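Local atomic coordinates of putative sugar binding protein (Geobacillus stearothermophilus, PDB entry 6GT9), a protein that binds galactose and probably glucose, and probably serves as the sugar-recognising component of a three-component sensing system for galactan utilization. Residues Glu29-Asp41 with Gly60-Asn72. Numbering follows the deposited sequence.
Sequences EAYHFVLVPEELD and GVDLEYIGPRQAN. With GAL (beta-D-galactopyranose), chain E.
Tyr65 and Pro37 meet where parallel strands 32-36 and 62-65 give way to their C-terminal loops: Pro37 CD lies over one face of the Tyr65 ring, 4.2 Å from its centroid, a CH-pi contact. With Tyr65 CG trans to its backbone N (chi1 -177°), the ring points forward past Leu35, with Leu35 CD2 at one edge and Leu40 O at another. Tyr65 OH donates to Leu40 O at 2.7 Å, tilted 22° from the carbonyl plane, while Leu40 CD1 packs 3.6 Å from Tyr65 CE2. Leu40 N bonds Pro68 O at 2.8 Å, and the extended Glu39 accepts Ala71 N through the OE2 anti lone pair (3.0 Å). At the far end, His32 ND1 donates to the anti lone pair of Asp62 OD2 (3.0 Å), 7° out of the ring plane, yet ring and carboxylate planes stand nearly perpendicular. Five backbone hydrogen bonds, the first Asp62 N to Tyr31 O and the last Ile66 N to Leu35 O, join the strands of this beta-alpha-beta unit, whose crossover is helix 43-59. Glu38 OE1 accepts galactose O4 at 2.6 Å and Gln94 NE2. Bonds of Glu39 and Leu40, with Pro37 packed on Tyr65, tie the sugar-binding loop to 65-71, consistent with holding Glu38 against the sugar.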
loop_
_atom_site.group_PDB
_atom_site.type_symbol
_atom_site.label_atom_id
_atom_site.label_comp_id
_atom_site.label_asym_id
_atom_site.label_seq_id
_atom_site.Cartn_x
_atom_site.Cartn_y
_atom_site.Cartn_z
ATOM N N GLU A 29 4.211 29.097 -15.895
ATOM C CA GLU A 29 2.795 29.447 -15.826
ATOM C C GLU A 29 2.093 28.669 -14.725
ATOM O O GLU A 29 1.336 29.237 -13.929
ATOM C CB GLU A 29 2.113 29.157 -17.167
ATOM C CG GLU A 29 2.062 30.321 -18.130
ATOM C CD GLU A 29 1.936 29.901 -19.584
ATOM O OE1 GLU A 29 2.546 30.575 -20.440
ATOM O OE2 GLU A 29 1.234 28.905 -19.870
ATOM N N ALA A 30 2.336 27.368 -14.668
ATOM C CA ALA A 30 1.510 26.458 -13.890
ATOM C C ALA A 30 2.147 26.153 -12.544
ATOM O O ALA A 30 3.356 26.297 -12.353
ATOM C CB ALA A 30 1.283 25.158 -14.667
ATOM N N TYR A 31 1.309 25.733 -11.603
ATOM C CA TYR A 31 1.818 25.103 -10.394
ATOM C C TYR A 31 2.480 23.775 -10.747
ATOM O O TYR A 31 2.019 23.055 -11.631
ATOM C CB TYR A 31 0.685 24.865 -9.392
ATOM C CG TYR A 31 0.084 26.135 -8.808
ATOM C CD1 TYR A 31 0.815 26.923 -7.933
ATOM C CD2 TYR A 31 -1.217 26.524 -9.108
ATOM C CE1 TYR A 31 0.280 28.073 -7.383
ATOM C CE2 TYR A 31 -1.764 27.684 -8.556
ATOM C CZ TYR A 31 -1.004 28.448 -7.691
ATOM O OH TYR A 31 -1.508 29.605 -7.125
ATOM N N HIS A 32 3.545 23.436 -10.032
ATOM C CA HIS A 32 4.252 22.171 -10.218
ATOM C C HIS A 32 4.118 21.358 -8.935
ATOM O O HIS A 32 4.656 21.749 -7.892
ATOM C CB HIS A 32 5.723 22.410 -10.564
ATOM C CG HIS A 32 5.937 23.239 -11.799
ATOM N ND1 HIS A 32 5.723 22.756 -13.074
ATOM C CD2 HIS A 32 6.359 24.516 -11.952
ATOM C CE1 HIS A 32 5.989 23.704 -13.957
ATOM N NE2 HIS A 32 6.382 24.779 -13.301
ATOM N N PHE A 33 3.388 20.241 -9.010
ATOM C CA PHE A 33 3.265 19.274 -7.928
ATOM C C PHE A 33 4.034 18.015 -8.304
ATOM O O PHE A 33 3.984 17.576 -9.457
ATOM C CB PHE A 33 1.807 18.861 -7.661
ATOM C CG PHE A 33 0.874 19.999 -7.303
ATOM C CD1 PHE A 33 1.358 21.259 -6.968
ATOM C CD2 PHE A 33 -0.496 19.782 -7.294
ATOM C CE1 PHE A 33 0.480 22.292 -6.643
ATOM C CE2 PHE A 33 -1.373 20.803 -6.968
ATOM C CZ PHE A 33 -0.876 22.067 -6.655
ATOM N N VAL A 34 4.724 17.421 -7.336
ATOM C CA VAL A 34 5.451 16.176 -7.550
ATOM C C VAL A 34 4.755 15.073 -6.766
ATOM O O VAL A 34 4.423 15.256 -5.590
ATOM C CB VAL A 34 6.926 16.293 -7.134
ATOM C CG1 VAL A 34 7.636 14.937 -7.334
ATOM C CG2 VAL A 34 7.630 17.404 -7.950
ATOM N N LEU A 35 4.533 13.936 -7.414
ATOM C CA LEU A 35 4.035 12.732 -6.755
ATOM C C LEU A 35 5.163 11.714 -6.783
ATOM O O LEU A 35 5.672 11.389 -7.860
ATOM C CB LEU A 35 2.788 12.182 -7.449
ATOM C CG LEU A 35 2.309 10.793 -7.005
ATOM C CD1 LEU A 35 1.870 10.780 -5.541
ATOM C CD2 LEU A 35 1.188 10.301 -7.915
ATOM N N VAL A 36 5.569 11.243 -5.610
ATOM C CA VAL A 36 6.658 10.280 -5.484
ATOM C C VAL A 36 6.047 8.932 -5.106
ATOM O O VAL A 36 5.493 8.798 -4.005
ATOM C CB VAL A 36 7.687 10.728 -4.440
ATOM C CG1 VAL A 36 8.799 9.693 -4.336
ATOM C CG2 VAL A 36 8.238 12.105 -4.797
ATOM N N PRO A 37 6.090 7.929 -5.977
ATOM C CA PRO A 37 5.591 6.601 -5.615
ATOM C C PRO A 37 6.662 5.792 -4.893
ATOM O O PRO A 37 7.842 6.134 -4.885
ATOM C CB PRO A 37 5.273 5.978 -6.972
ATOM C CG PRO A 37 6.399 6.506 -7.833
ATOM C CD PRO A 37 6.578 7.959 -7.372
ATOM N N GLU A 38 6.222 4.693 -4.275
ATOM C CA GLU A 38 7.166 3.778 -3.648
ATOM C C GLU A 38 8.113 3.190 -4.689
ATOM O O GLU A 38 9.299 2.996 -4.419
ATOM C CB GLU A 38 6.405 2.665 -2.917
ATOM C CG GLU A 38 7.248 1.705 -2.092
ATOM C CD GLU A 38 6.366 0.805 -1.214
ATOM O OE1 GLU A 38 5.128 0.965 -1.278
ATOM O OE2 GLU A 38 6.899 -0.050 -0.470
ATOM N N GLU A 39 7.603 2.928 -5.892
ATOM C CA GLU A 39 8.362 2.317 -6.976
ATOM C C GLU A 39 7.684 2.706 -8.279
ATOM O O GLU A 39 6.462 2.547 -8.414
ATOM C CB GLU A 39 8.424 0.793 -6.824
ATOM C CG GLU A 39 9.424 0.102 -7.773
ATOM C CD GLU A 39 9.533 -1.392 -7.498
ATOM O OE1 GLU A 39 8.858 -2.188 -8.190
ATOM O OE2 GLU A 39 10.258 -1.763 -6.548
ATOM N N LEU A 40 8.480 3.216 -9.224
ATOM C CA LEU A 40 7.951 3.942 -10.376
ATOM C C LEU A 40 6.942 3.111 -11.162
ATOM O O LEU A 40 5.809 3.545 -11.393
ATOM C CB LEU A 40 9.103 4.380 -11.287
ATOM C CG LEU A 40 8.821 5.494 -12.295
ATOM C CD1 LEU A 40 8.749 6.827 -11.597
ATOM C CD2 LEU A 40 9.890 5.527 -13.398
ATOM N N ASP A 41 7.342 1.924 -11.610
ATOM C CA ASP A 41 6.478 1.118 -12.461
ATOM C C ASP A 41 5.730 0.025 -11.691
ATOM O O ASP A 41 5.281 -0.955 -12.298
ATOM C CB ASP A 41 7.284 0.511 -13.609
ATOM C CG ASP A 41 6.403 0.081 -14.782
ATOM O OD1 ASP A 41 5.449 0.828 -15.120
ATOM O OD2 ASP A 41 6.664 -1.005 -15.363
ATOM N N GLY A 60 -5.461 22.115 -14.247
ATOM C CA GLY A 60 -4.454 22.846 -14.982
ATOM C C GLY A 60 -3.138 22.983 -14.254
ATOM O O GLY A 60 -2.429 23.972 -14.460
ATOM N N VAL A 61 -2.785 22.017 -13.405
ATOM C CA VAL A 61 -1.487 22.011 -12.757
ATOM C C VAL A 61 -0.620 20.962 -13.446
ATOM O O VAL A 61 -1.112 20.047 -14.115
ATOM C CB VAL A 61 -1.578 21.748 -11.234
ATOM C CG1 VAL A 61 -2.715 22.575 -10.588
ATOM C CG2 VAL A 61 -1.736 20.289 -10.959
ATOM N N ASP A 62 0.697 21.113 -13.298
ATOM C CA ASP A 62 1.665 20.163 -13.835
ATOM C C ASP A 62 2.007 19.155 -12.743
ATOM O O ASP A 62 2.560 19.517 -11.698
ATOM C CB ASP A 62 2.921 20.884 -14.335
ATOM C CG ASP A 62 4.038 19.917 -14.756
ATOM O OD1 ASP A 62 3.764 18.942 -15.492
ATOM O OD2 ASP A 62 5.196 20.125 -14.335
ATOM N N LEU A 63 1.652 17.903 -12.968
ATOM C CA LEU A 63 1.948 16.839 -12.023
ATOM C C LEU A 63 3.106 16.008 -12.558
ATOM O O LEU A 63 2.987 15.385 -13.618
ATOM C CB LEU A 63 0.724 15.965 -11.786
ATOM C CG LEU A 63 1.072 14.951 -10.710
ATOM C CD1 LEU A 63 0.587 15.434 -9.367
ATOM C CD2 LEU A 63 0.501 13.612 -11.076
ATOM N N GLU A 64 4.229 16.029 -11.843
ATOM C CA GLU A 64 5.421 15.279 -12.208
ATOM C C GLU A 64 5.470 14.016 -11.358
ATOM O O GLU A 64 5.459 14.105 -10.126
ATOM C CB GLU A 64 6.674 16.114 -11.975
ATOM C CG GLU A 64 6.562 17.587 -12.337
ATOM C CD GLU A 64 7.887 18.274 -12.066
ATOM O OE1 GLU A 64 8.892 17.538 -12.156
ATOM O OE2 GLU A 64 7.945 19.493 -11.760
ATOM N N TYR A 65 5.513 12.850 -12.016
ATOM C CA TYR A 65 5.578 11.541 -11.358
ATOM C C TYR A 65 7.034 11.101 -11.333
ATOM O O TYR A 65 7.609 10.789 -12.384
ATOM C CB TYR A 65 4.712 10.531 -12.107
ATOM C CG TYR A 65 4.602 9.132 -11.516
ATOM C CD1 TYR A 65 3.821 8.887 -10.392
ATOM C CD2 TYR A 65 5.225 8.046 -12.128
ATOM C CE1 TYR A 65 3.690 7.591 -9.870
ATOM C CE2 TYR A 65 5.101 6.761 -11.624
ATOM C CZ TYR A 65 4.331 6.538 -10.490
ATOM O OH TYR A 65 4.194 5.258 -9.981
ATOM N N ILE A 66 7.646 11.111 -10.144
ATOM C CA ILE A 66 9.090 10.908 -10.016
ATOM C C ILE A 66 9.341 9.997 -8.829
ATOM O O ILE A 66 8.976 10.338 -7.699
ATOM C CB ILE A 66 9.861 12.225 -9.820
ATOM C CG1 ILE A 66 9.479 13.259 -10.881
ATOM C CG2 ILE A 66 11.350 11.963 -9.849
ATOM C CD1 ILE A 66 9.989 14.640 -10.581
ATOM N N GLY A 67 9.992 8.862 -9.069
ATOM C CA GLY A 67 10.186 7.874 -8.036
ATOM C C GLY A 67 11.292 6.884 -8.343
ATOM O O GLY A 67 11.817 6.815 -9.463
ATOM N N PRO A 68 11.674 6.104 -7.334
ATOM C CA PRO A 68 12.739 5.107 -7.528
ATOM C C PRO A 68 12.338 4.040 -8.536
ATOM O O PRO A 68 11.201 3.561 -8.551
ATOM C CB PRO A 68 12.925 4.503 -6.129
ATOM C CG PRO A 68 12.211 5.458 -5.164
ATOM C CD PRO A 68 11.138 6.119 -5.960
ATOM N N ARG A 69 13.292 3.639 -9.374
ATOM C CA ARG A 69 13.010 2.504 -10.246
ATOM C C ARG A 69 12.842 1.233 -9.433
ATOM O O ARG A 69 12.057 0.355 -9.806
ATOM C CB ARG A 69 14.115 2.325 -11.287
ATOM C CG ARG A 69 13.725 1.383 -12.425
ATOM C CD ARG A 69 14.921 1.106 -13.287
ATOM N NE ARG A 69 15.715 2.318 -13.333
ATOM C CZ ARG A 69 17.036 2.345 -13.375
ATOM N NH1 ARG A 69 17.726 1.207 -13.387
ATOM N NH2 ARG A 69 17.658 3.519 -13.398
ATOM N N GLN A 70 13.549 1.140 -8.311
ATOM C CA GLN A 70 13.477 0.012 -7.393
ATOM C C GLN A 70 13.263 0.581 -5.996
ATOM O O GLN A 70 14.037 1.439 -5.557
ATOM C CB GLN A 70 14.766 -0.815 -7.476
ATOM C CG GLN A 70 14.641 -2.226 -6.988
ATOM C CD GLN A 70 15.797 -3.092 -7.454
ATOM O OE1 GLN A 70 15.603 -4.057 -8.195
ATOM N NE2 GLN A 70 17.005 -2.748 -7.025
ATOM N N ALA A 71 12.208 0.131 -5.309
ATOM C CA ALA A 71 11.863 0.700 -4.006
ATOM C C ALA A 71 13.070 0.684 -3.081
ATOM O O ALA A 71 13.761 -0.326 -2.962
ATOM C CB ALA A 71 10.697 -0.064 -3.369
ATOM N N ASN A 72 13.336 1.820 -2.447
ATOM C CA ASN A 72 14.567 1.999 -1.689
ATOM C C ASN A 72 14.462 3.265 -0.855
ATOM O O ASN A 72 14.206 4.341 -1.402
ATOM C CB ASN A 72 15.765 2.071 -2.638
ATOM C CG ASN A 72 17.082 2.201 -1.909
ATOM O OD1 ASN A 72 17.524 3.308 -1.606
ATOM N ND2 ASN A 72 17.728 1.068 -1.637
HETATM C C1 GAL E . -0.079 -1.694 -1.917
HETATM C C2 GAL E . 0.472 -0.510 -1.149
HETATM C C3 GAL E . 1.428 0.331 -2.014
HETATM C C4 GAL E . 2.542 -0.545 -2.562
HETATM C C5 GAL E . 1.967 -1.770 -3.253
HETATM C C6 GAL E . 3.045 -2.777 -3.660
HETATM O O1 GAL E . -0.928 -2.453 -1.080
HETATM O O2 GAL E . -0.588 0.349 -0.703
HETATM O O3 GAL E . 2.050 1.299 -1.226
HETATM O O4 GAL E . 3.413 -0.960 -1.505
HETATM O O5 GAL E . 1.005 -2.514 -2.400
HETATM O O6 GAL E . 2.543 -3.695 -4.607
HETATM O O HOH W 1 -1.536 25.726 -12.441
HETATM O O HOH W 2 10.678 3.597 -2.143
HETATM O O HOH W 3 10.000 0.910 -11.332
#